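Local coordinates for ribokinase, putative (Burkholderia thailandensis, PDB 3B1N), which phosphorylates nucleosides, transferring a phosphate from ATP to the 5'-hydroxyl, as a kinase of the pfkB (ribokinase) family, at the MZR site. Residues are numbered along the deposited sequence; one frame, centred on the assembly and turned at random. Chains: chain A/B, Ribokinase, putative.

The MZR site. Residues chain A 8, 10, 12, 47-49, 52, 103, 105, 113, 115, 117, 122, 143, 169, 253; chain B 36. With MZR (5-hydroxy-1-(beta-D-ribofuranosyl)-1H-imidazole-4-carboxamide), chain C.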
loop_
_atom_site.group_PDB
_atom_site.type_symbol
_atom_site.label_atom_id
_atom_site.label_comp_id
_atom_site.label_asym_id
_atom_site.label_seq_id
_atom_site.Cartn_x
_atom_site.Cartn_y
_atom_site.Cartn_z
ATOM N N SER A 8 10.105 -8.732 -16.310
ATOM C CA SER A 8 10.320 -9.240 -14.953
ATOM C C SER A 8 9.708 -10.613 -14.689
ATOM O O SER A 8 8.649 -10.970 -15.234
ATOM C CB SER A 8 9.766 -8.243 -13.936
ATOM O OG SER A 8 8.376 -8.061 -14.104
ATOM N N ALA A 10 8.882 -12.566 -11.126
ATOM C CA ALA A 10 8.847 -12.057 -9.729
ATOM C C ALA A 10 7.875 -12.818 -8.889
ATOM O O ALA A 10 6.941 -13.419 -9.385
ATOM C CB ALA A 10 8.523 -10.519 -9.715
ATOM N N ASP A 12 4.912 -12.110 -6.153
ATOM C CA ASP A 12 4.063 -10.995 -5.800
ATOM C C ASP A 12 3.372 -11.217 -4.481
ATOM O O ASP A 12 2.850 -12.291 -4.236
ATOM C CB ASP A 12 2.947 -10.779 -6.832
ATOM C CG ASP A 12 3.457 -10.328 -8.200
ATOM O OD1 ASP A 12 4.589 -9.826 -8.307
ATOM O OD2 ASP A 12 2.608 -10.449 -9.138
ATOM N N GLY A 47 4.406 -14.231 -10.303
ATOM C CA GLY A 47 4.115 -12.984 -11.003
ATOM C C GLY A 47 5.300 -12.542 -11.843
ATOM O O GLY A 47 6.074 -13.361 -12.398
ATOM N N GLY A 48 5.449 -11.212 -11.948
ATOM C CA GLY A 48 6.370 -10.630 -12.931
ATOM C C GLY A 48 5.689 -10.489 -14.292
ATOM O O GLY A 48 4.880 -11.342 -14.647
ATOM N N CYS A 49 5.987 -9.424 -15.020
ATOM C CA CYS A 49 5.313 -9.175 -16.287
ATOM C C CYS A 49 5.642 -10.242 -17.266
ATOM O O CYS A 49 4.706 -10.725 -17.936
ATOM C CB CYS A 49 5.718 -7.796 -16.820
ATOM S SG CYS A 49 5.269 -6.464 -15.600
ATOM N N ASN A 52 3.635 -13.395 -16.239
ATOM C CA ASN A 52 2.225 -13.235 -16.456
ATOM C C ASN A 52 1.880 -13.307 -17.935
ATOM O O ASN A 52 0.915 -13.984 -18.298
ATOM C CB ASN A 52 1.713 -11.916 -15.867
ATOM C CG ASN A 52 1.904 -11.805 -14.371
ATOM O OD1 ASN A 52 2.055 -12.806 -13.634
ATOM N ND2 ASN A 52 1.825 -10.572 -13.885
ATOM N N ALA A 103 7.480 -8.165 -5.593
ATOM C CA ALA A 103 6.597 -6.997 -5.652
ATOM C C ALA A 103 5.623 -6.973 -4.504
ATOM O O ALA A 103 4.930 -7.947 -4.270
ATOM C CB ALA A 103 5.783 -7.005 -6.954
ATOM N N ILE A 105 2.305 -5.248 -3.686
ATOM C CA ILE A 105 1.382 -4.474 -4.495
ATOM C C ILE A 105 0.130 -4.175 -3.690
ATOM O O ILE A 105 -0.554 -5.114 -3.252
ATOM C CB ILE A 105 0.950 -5.309 -5.726
ATOM C CG1 ILE A 105 2.176 -5.629 -6.585
ATOM C CG2 ILE A 105 -0.085 -4.551 -6.533
ATOM C CD1 ILE A 105 1.876 -6.531 -7.781
ATOM N N GLN A 113 -2.654 0.223 -8.842
ATOM C CA GLN A 113 -1.553 -0.471 -8.237
ATOM C C GLN A 113 -0.515 0.499 -7.737
ATOM O O GLN A 113 0.074 1.239 -8.546
ATOM C CB GLN A 113 -0.820 -1.480 -9.174
ATOM C CG GLN A 113 -1.704 -2.643 -9.571
ATOM C CD GLN A 113 -1.013 -3.611 -10.497
ATOM O OE1 GLN A 113 0.174 -3.900 -10.342
ATOM N NE2 GLN A 113 -1.755 -4.128 -11.467
ATOM N N THR A 115 2.897 0.039 -5.989
ATOM C CA THR A 115 3.800 -1.099 -5.765
ATOM C C THR A 115 5.166 -0.704 -5.232
ATOM O O THR A 115 5.837 0.202 -5.771
ATOM C CB THR A 115 4.008 -1.879 -7.062
ATOM O OG1 THR A 115 2.712 -2.384 -7.467
ATOM C CG2 THR A 115 4.979 -3.043 -6.889
ATOM N N PHE A 117 8.695 -2.265 -5.058
ATOM C CA PHE A 117 9.357 -3.328 -5.785
ATOM C C PHE A 117 10.763 -3.603 -5.256
ATOM O O PHE A 117 11.579 -2.645 -5.123
ATOM C CB PHE A 117 9.410 -2.955 -7.266
ATOM C CG PHE A 117 9.597 -4.146 -8.182
ATOM C CD1 PHE A 117 8.523 -4.994 -8.434
ATOM C CD2 PHE A 117 10.813 -4.404 -8.789
ATOM C CE1 PHE A 117 8.666 -6.095 -9.259
ATOM C CE2 PHE A 117 10.966 -5.530 -9.634
ATOM C CZ PHE A 117 9.890 -6.354 -9.857
ATOM N N MET A 122 16.392 -8.973 -10.939
ATOM C CA MET A 122 15.914 -8.189 -12.081
ATOM C C MET A 122 16.953 -7.113 -12.423
ATOM O O MET A 122 17.070 -6.697 -13.604
ATOM C CB MET A 122 14.547 -7.543 -11.815
ATOM C CG MET A 122 13.968 -6.916 -13.072
ATOM S SD MET A 122 12.487 -5.996 -12.783
ATOM C CE MET A 122 13.114 -4.380 -12.221
ATOM N N PRO A 143 8.281 -4.376 -18.471
ATOM C CA PRO A 143 9.025 -3.792 -17.353
ATOM C C PRO A 143 10.121 -4.722 -16.888
ATOM O O PRO A 143 9.896 -5.926 -16.727
ATOM C CB PRO A 143 7.915 -3.673 -16.243
ATOM C CG PRO A 143 6.698 -3.453 -17.040
ATOM C CD PRO A 143 6.820 -4.418 -18.206
ATOM N N GLN A 169 5.396 -0.312 -15.593
ATOM C CA GLN A 169 5.974 0.118 -14.292
ATOM C C GLN A 169 7.391 0.629 -14.399
ATOM O O GLN A 169 7.889 1.270 -13.453
ATOM C CB GLN A 169 5.900 -1.027 -13.288
ATOM C CG GLN A 169 4.449 -1.367 -12.923
ATOM C CD GLN A 169 3.879 -2.555 -13.716
ATOM O OE1 GLN A 169 4.194 -2.773 -14.893
ATOM N NE2 GLN A 169 3.016 -3.343 -13.060
ATOM N N ASP A 253 -1.382 -7.864 -18.333
ATOM C CA ASP A 253 -0.497 -8.877 -18.862
ATOM C C ASP A 253 -1.282 -10.015 -19.485
ATOM O O ASP A 253 -0.849 -10.583 -20.491
ATOM C CB ASP A 253 0.403 -9.399 -17.757
ATOM C CG ASP A 253 1.461 -8.405 -17.370
ATOM O OD1 ASP A 253 1.847 -7.592 -18.230
ATOM O OD2 ASP A 253 1.901 -8.452 -16.227
ATOM N N SER B 36 5.128 2.566 -9.029
ATOM C CA SER B 36 5.965 1.415 -8.737
ATOM C C SER B 36 7.322 2.007 -8.425
ATOM O O SER B 36 7.954 2.654 -9.272
ATOM C CB SER B 36 5.993 0.401 -9.916
ATOM O OG SER B 36 6.733 -0.781 -9.549
HETATM N N1 MZR C . 9.326 -3.547 -12.737
HETATM O O3 MZR C . 7.725 -5.692 -13.009
HETATM C C4 MZR C . 6.958 -4.995 -12.052
HETATM C C5 MZR C . 7.320 -3.716 -11.467
HETATM C C6 MZR C . 8.539 -2.989 -11.848
HETATM O O6 MZR C . 8.768 -1.874 -11.297
HETATM N N7 MZR C . 6.298 -3.443 -10.627
HETATM C C8 MZR C . 5.372 -4.461 -10.643
HETATM N N9 MZR C . 5.821 -5.450 -11.505
HETATM C "C1'" MZR C . 5.090 -6.671 -11.877
HETATM C "C2'" MZR C . 4.556 -7.514 -10.739
HETATM O "O2'" MZR C . 5.552 -8.495 -10.440
HETATM C "C3'" MZR C . 3.185 -7.997 -11.261
HETATM O "O3'" MZR C . 3.131 -9.441 -11.414
HETATM C "C4'" MZR C . 2.996 -7.308 -12.601
HETATM O "O4'" MZR C . 3.908 -6.187 -12.493
HETATM C "C5'" MZR C . 1.585 -6.741 -12.774
HETATM O "O5'" MZR C . 1.196 -6.219 -14.118
HETATM O O HOH W 1 -1.601 -5.421 -13.975
#
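The nucleoside pocket of this pfkB-family kinase holds mizoribine (MZR) almost wholly buried, and the second subunit contributes B:Ser36 to it. A:Asp12, on strand 10-16, grips the ribose diol in a fork: OD1 accepts from the 2'-hydroxyl MZR O2' at 2.7 Å and OD2 from the 3'-hydroxyl MZR O3' at 2.5 Å, each through its syn lone pair. MZR O3' also accepts from the backbone N of A:Gly48 and from ND2 of A:Asn52, so three bonds fix its rotation. The same A:Asn52 ND2 reaches the anti lone pair of A:Asp253 OD2 in a nearly straight bond, positioning the carboxylate. A:Asp253 OD2 accepts from the 5'-hydroxyl MZR O5' at 3.2 Å, met from above the carboxylate plane, while a water links MZR O5' to A:Gln113 NE2.

The imidazole is sandwiched. A:Phe117, its CG anti to the backbone N (chi1 -159°), lays its ring on one face of the MZR imidazole with the two planes 15° apart, the overlap offset toward the phenyl rim. On the opposite face A:Gln169 packs its aliphatic chain, CB lying 3.5 Å from MZR C5, and a bend at chi2 (97°) carries the amide over toward the ribose. At the base edges, B:Ser36 OG lies 2.9 Å from both MZR N7 and the carboxamide oxygen MZR O6, so its one hydrogen must be shared or alternate between them, whereas A:Ser8 OG pairs with the 5-hydroxyl MZR O3 at 2.7 Å. The backbone N of A:Cys49, at the start of helix 49-59, donates to A:Ser8 OG and so orients it.

The grip on both ribose hydroxyls and on the base edge would favour a ribonucleoside, and the site presents MZR O5' for phosphorylation beside A:Asp253, the catalytic base of the family's GXGD motif (A:Gly250 to A:Asp253).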